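Local structure of protein phosphatase 2C (Toxoplasma gondii, 3D8K) at residues V37-R45 against V70-V80. The protein probably catalyses the removal of phosphate from phosphoserine and phosphothreonine residues of proteins, as a manganese-dependent phosphatase of the PP2C family. Numbering follows the deposited sequence.
With SO4 (sulfate ion), chain H.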
loop_
_atom_site.group_PDB
_atom_site.type_symbol
_atom_site.label_atom_id
_atom_site.label_comp_id
_atom_site.label_asym_id
_atom_site.label_seq_id
_atom_site.Cartn_x
_atom_site.Cartn_y
_atom_site.Cartn_z
ATOM N N VAL C 37 -6.959 15.936 -22.646
ATOM C CA VAL C 37 -6.622 15.175 -21.461
ATOM C C VAL C 37 -7.928 15.197 -20.690
ATOM O O VAL C 37 -8.191 16.137 -19.934
ATOM C CB VAL C 37 -5.553 15.878 -20.613
ATOM C CG1 VAL C 37 -5.148 14.980 -19.454
ATOM C CG2 VAL C 37 -4.356 16.226 -21.465
ATOM N N VAL C 38 -8.752 14.178 -20.906
ATOM C CA VAL C 38 -10.048 14.096 -20.238
ATOM C C VAL C 38 -9.936 14.101 -18.724
ATOM O O VAL C 38 -10.791 14.646 -18.047
ATOM C CB VAL C 38 -10.809 12.828 -20.635
ATOM C CG1 VAL C 38 -12.306 13.014 -20.349
ATOM C CG2 VAL C 38 -10.541 12.505 -22.097
ATOM N N GLU C 39 -8.874 13.502 -18.201
ATOM C CA GLU C 39 -8.663 13.449 -16.766
ATOM C C GLU C 39 -7.253 12.983 -16.426
ATOM O O GLU C 39 -6.691 12.130 -17.108
ATOM C CB GLU C 39 -9.683 12.498 -16.131
ATOM C CG GLU C 39 -9.294 12.001 -14.744
ATOM C CD GLU C 39 -10.201 12.510 -13.652
ATOM O OE1 GLU C 39 -10.190 13.732 -13.407
ATOM O OE2 GLU C 39 -10.918 11.686 -13.039
ATOM N N GLY C 40 -6.698 13.550 -15.364
ATOM C CA GLY C 40 -5.366 13.196 -14.909
ATOM C C GLY C 40 -5.303 13.406 -13.406
ATOM O O GLY C 40 -6.164 14.101 -12.847
HETATM N N MSE C 41 -4.302 12.821 -12.751
HETATM C CA MSE C 41 -4.142 12.951 -11.307
HETATM C C MSE C 41 -2.673 13.160 -10.919
HETATM O O MSE C 41 -1.860 12.241 -11.005
HETATM C CB MSE C 41 -4.683 11.697 -10.621
HETATM C CG MSE C 41 -4.633 11.732 -9.108
HETATM SE SE MSE C 41 -5.226 9.984 -8.384
HETATM C CE MSE C 41 -4.689 10.294 -6.490
ATOM N N LEU C 42 -2.329 14.373 -10.511
ATOM C CA LEU C 42 -0.958 14.676 -10.108
ATOM C C LEU C 42 -0.681 13.849 -8.869
ATOM O O LEU C 42 -1.543 13.766 -7.985
ATOM C CB LEU C 42 -0.821 16.150 -9.740
ATOM C CG LEU C 42 -1.310 17.196 -10.735
ATOM C CD1 LEU C 42 -1.260 18.580 -10.074
ATOM C CD2 LEU C 42 -0.463 17.120 -12.010
ATOM N N ARG C 43 0.503 13.251 -8.772
ATOM C CA ARG C 43 0.777 12.451 -7.592
ATOM C C ARG C 43 0.848 13.326 -6.360
ATOM O O ARG C 43 1.185 14.510 -6.436
ATOM C CB ARG C 43 2.058 11.625 -7.750
ATOM C CG ARG C 43 3.352 12.389 -7.872
ATOM C CD ARG C 43 4.487 11.431 -8.241
ATOM N NE ARG C 43 4.501 11.087 -9.666
ATOM C CZ ARG C 43 5.092 10.005 -10.180
ATOM N NH1 ARG C 43 5.718 9.137 -9.394
ATOM N NH2 ARG C 43 5.076 9.801 -11.491
ATOM N N GLY C 44 0.497 12.736 -5.226
ATOM C CA GLY C 44 0.510 13.460 -3.971
ATOM C C GLY C 44 -0.584 14.502 -3.925
ATOM O O GLY C 44 -0.476 15.472 -3.183
ATOM N N ARG C 45 -1.640 14.304 -4.712
ATOM C CA ARG C 45 -2.746 15.257 -4.757
ATOM C C ARG C 45 -4.145 14.663 -4.966
ATOM O O ARG C 45 -4.753 14.841 -6.023
ATOM C CB ARG C 45 -2.477 16.310 -5.839
ATOM C CG ARG C 45 -1.496 17.400 -5.440
ATOM C CD ARG C 45 -1.293 18.406 -6.577
ATOM N NE ARG C 45 -0.656 19.640 -6.118
ATOM C CZ ARG C 45 0.544 19.685 -5.557
ATOM N NH1 ARG C 45 1.232 18.567 -5.392
ATOM N NH2 ARG C 45 1.050 20.838 -5.154
ATOM N N VAL C 70 2.421 17.184 -20.652
ATOM C CA VAL C 70 1.952 18.116 -19.642
ATOM C C VAL C 70 1.930 17.623 -18.191
ATOM O O VAL C 70 2.297 18.370 -17.272
ATOM C CB VAL C 70 0.573 18.693 -20.018
ATOM C CG1 VAL C 70 -0.503 17.628 -19.923
ATOM C CG2 VAL C 70 0.275 19.881 -19.125
HETATM N N MSE C 71 1.507 16.381 -17.972
HETATM C CA MSE C 71 1.475 15.848 -16.617
HETATM C C MSE C 71 2.906 15.724 -16.047
HETATM O O MSE C 71 3.096 15.636 -14.824
HETATM C CB MSE C 71 0.746 14.506 -16.608
HETATM C CG MSE C 71 -0.728 14.602 -16.997
HETATM SE SE MSE C 71 -1.789 15.670 -15.725
HETATM C CE MSE C 71 -2.382 17.000 -17.028
ATOM N N ASN C 72 3.909 15.735 -16.929
ATOM C CA ASN C 72 5.306 15.673 -16.490
ATOM C C ASN C 72 5.608 16.988 -15.787
ATOM O O ASN C 72 6.171 17.014 -14.696
ATOM C CB ASN C 72 6.262 15.541 -17.680
ATOM C CG ASN C 72 6.391 14.118 -18.185
ATOM O OD1 ASN C 72 6.937 13.877 -19.272
ATOM N ND2 ASN C 72 5.897 13.166 -17.400
ATOM N N TYR C 73 5.238 18.086 -16.430
ATOM C CA TYR C 73 5.477 19.391 -15.862
ATOM C C TYR C 73 4.547 19.661 -14.689
ATOM O O TYR C 73 4.987 20.122 -13.644
ATOM C CB TYR C 73 5.309 20.462 -16.936
ATOM C CG TYR C 73 6.335 20.344 -18.041
ATOM C CD1 TYR C 73 6.275 19.297 -18.967
ATOM C CD2 TYR C 73 7.399 21.253 -18.136
ATOM C CE1 TYR C 73 7.246 19.156 -19.954
ATOM C CE2 TYR C 73 8.374 21.117 -19.121
ATOM C CZ TYR C 73 8.289 20.067 -20.024
ATOM O OH TYR C 73 9.239 19.929 -21.000
ATOM N N LEU C 74 3.263 19.364 -14.855
ATOM C CA LEU C 74 2.295 19.596 -13.783
ATOM C C LEU C 74 2.692 18.982 -12.431
ATOM O O LEU C 74 2.390 19.546 -11.374
ATOM C CB LEU C 74 0.907 19.117 -14.225
ATOM C CG LEU C 74 -0.025 20.248 -14.693
ATOM C CD1 LEU C 74 0.783 21.421 -15.227
ATOM C CD2 LEU C 74 -0.989 19.724 -15.741
ATOM N N ASN C 75 3.385 17.848 -12.459
ATOM C CA ASN C 75 3.827 17.220 -11.226
ATOM C C ASN C 75 5.013 17.968 -10.638
ATOM O O ASN C 75 5.626 17.526 -9.672
ATOM C CB ASN C 75 4.199 15.762 -11.474
ATOM C CG ASN C 75 3.004 14.851 -11.414
ATOM O OD1 ASN C 75 2.312 14.780 -10.390
ATOM N ND2 ASN C 75 2.737 14.150 -12.508
ATOM N N ASP C 76 5.334 19.109 -11.232
ATOM C CA ASP C 76 6.437 19.922 -10.760
ATOM C C ASP C 76 5.913 21.147 -10.031
ATOM O O ASP C 76 6.679 21.874 -9.397
ATOM C CB ASP C 76 7.325 20.325 -11.930
ATOM C CG ASP C 76 8.194 19.176 -12.418
ATOM O OD1 ASP C 76 8.437 19.072 -13.649
ATOM O OD2 ASP C 76 8.640 18.383 -11.561
ATOM N N LEU C 77 4.603 21.365 -10.114
ATOM C CA LEU C 77 3.966 22.488 -9.426
ATOM C C LEU C 77 4.170 22.308 -7.924
ATOM O O LEU C 77 3.792 21.271 -7.360
ATOM C CB LEU C 77 2.460 22.512 -9.716
ATOM C CG LEU C 77 2.003 22.848 -11.131
ATOM C CD1 LEU C 77 0.534 22.494 -11.288
ATOM C CD2 LEU C 77 2.252 24.317 -11.408
ATOM N N ARG C 78 4.772 23.305 -7.280
ATOM C CA ARG C 78 5.014 23.245 -5.833
ATOM C C ARG C 78 3.744 23.549 -5.078
ATOM O O ARG C 78 3.686 23.474 -3.858
ATOM C CB ARG C 78 6.081 24.248 -5.413
ATOM C CG ARG C 78 7.431 23.969 -5.972
ATOM C CD ARG C 78 8.472 24.655 -5.144
ATOM N NE ARG C 78 9.792 24.459 -5.708
ATOM C CZ ARG C 78 10.923 24.716 -5.066
ATOM N NH1 ARG C 78 10.898 25.180 -3.823
ATOM N NH2 ARG C 78 12.080 24.510 -5.672
ATOM N N ASP C 79 2.731 23.920 -5.836
ATOM C CA ASP C 79 1.425 24.235 -5.310
ATOM C C ASP C 79 0.636 24.638 -6.530
ATOM O O ASP C 79 1.211 24.968 -7.566
ATOM C CB ASP C 79 1.505 25.375 -4.302
ATOM C CG ASP C 79 0.170 25.668 -3.667
ATOM O OD1 ASP C 79 -0.576 24.696 -3.406
ATOM O OD2 ASP C 79 -0.133 26.861 -3.436
ATOM N N VAL C 80 -0.679 24.587 -6.435
ATOM C CA VAL C 80 -1.488 24.943 -7.580
ATOM C C VAL C 80 -2.011 26.357 -7.424
ATOM O O VAL C 80 -2.905 26.616 -6.631
ATOM C CB VAL C 80 -2.645 23.932 -7.766
ATOM C CG1 VAL C 80 -3.275 23.626 -6.421
ATOM C CG2 VAL C 80 -3.688 24.483 -8.724
HETATM S S SO4 H . 11.394 23.132 -9.260
HETATM O O1 SO4 H . 12.319 24.259 -9.430
HETATM O O2 SO4 H . 10.840 23.148 -7.905
HETATM O O3 SO4 H . 10.312 23.249 -10.244
HETATM O O4 SO4 H . 12.101 21.860 -9.453
#
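L42 lies against the C-terminal end of helix 61-74, where this helix packs on strand 35-41 of a six-stranded antiparallel sheet. This is a helix layer against one sheet of the alpha-beta-beta-alpha sandwich of PP2C phosphatases. The axes of strand 37-41 and helix 70-74 make an angle of 37° and come within 10.0 Å. L42 and L74 meet obliquely, with L42 CD2 3.3 Å from L74 CB. The same methyl also approaches the selenium of selenomethionine M71 (L42 CD2 to M71 SE, 4.2 Å). A bend in the M71 chain (chi2 -64°) places M71 SE 4.4 Å from G40 CA. The side chains of V37 and M71 run past each other in opposite directions. F111 of strand 106-115 touches both L74 and L77.

Polar contact comes from N75, just past the helix. Its OD1 accepts a hydrogen bond from the backbone N of R43, 2.9 Å away, with the donor in the carbonyl plane. R43 is the second residue of a type II turn, L42 to R45. A weak bond from N75 ND2 to M71 O links the helix end to the turn. The R43 side chain crosses N75 at about a right angle, R43 CG touching N75 OD1 at 3.6 Å. Guanidinium and amide planes stand 86° apart.

R45 stretches out to the backbone of 77-80. D79 CA lies at the edge of its guanidinium, while L77 O approaches obliquely. R78 binds a sulfate, probably from the crystallisation liquor, together with R91 and with R156 of the second subunit. Both R78 NE and R78 NH2 donate to the single sulfate oxygen O2, at 2.8 and 2.9 Å.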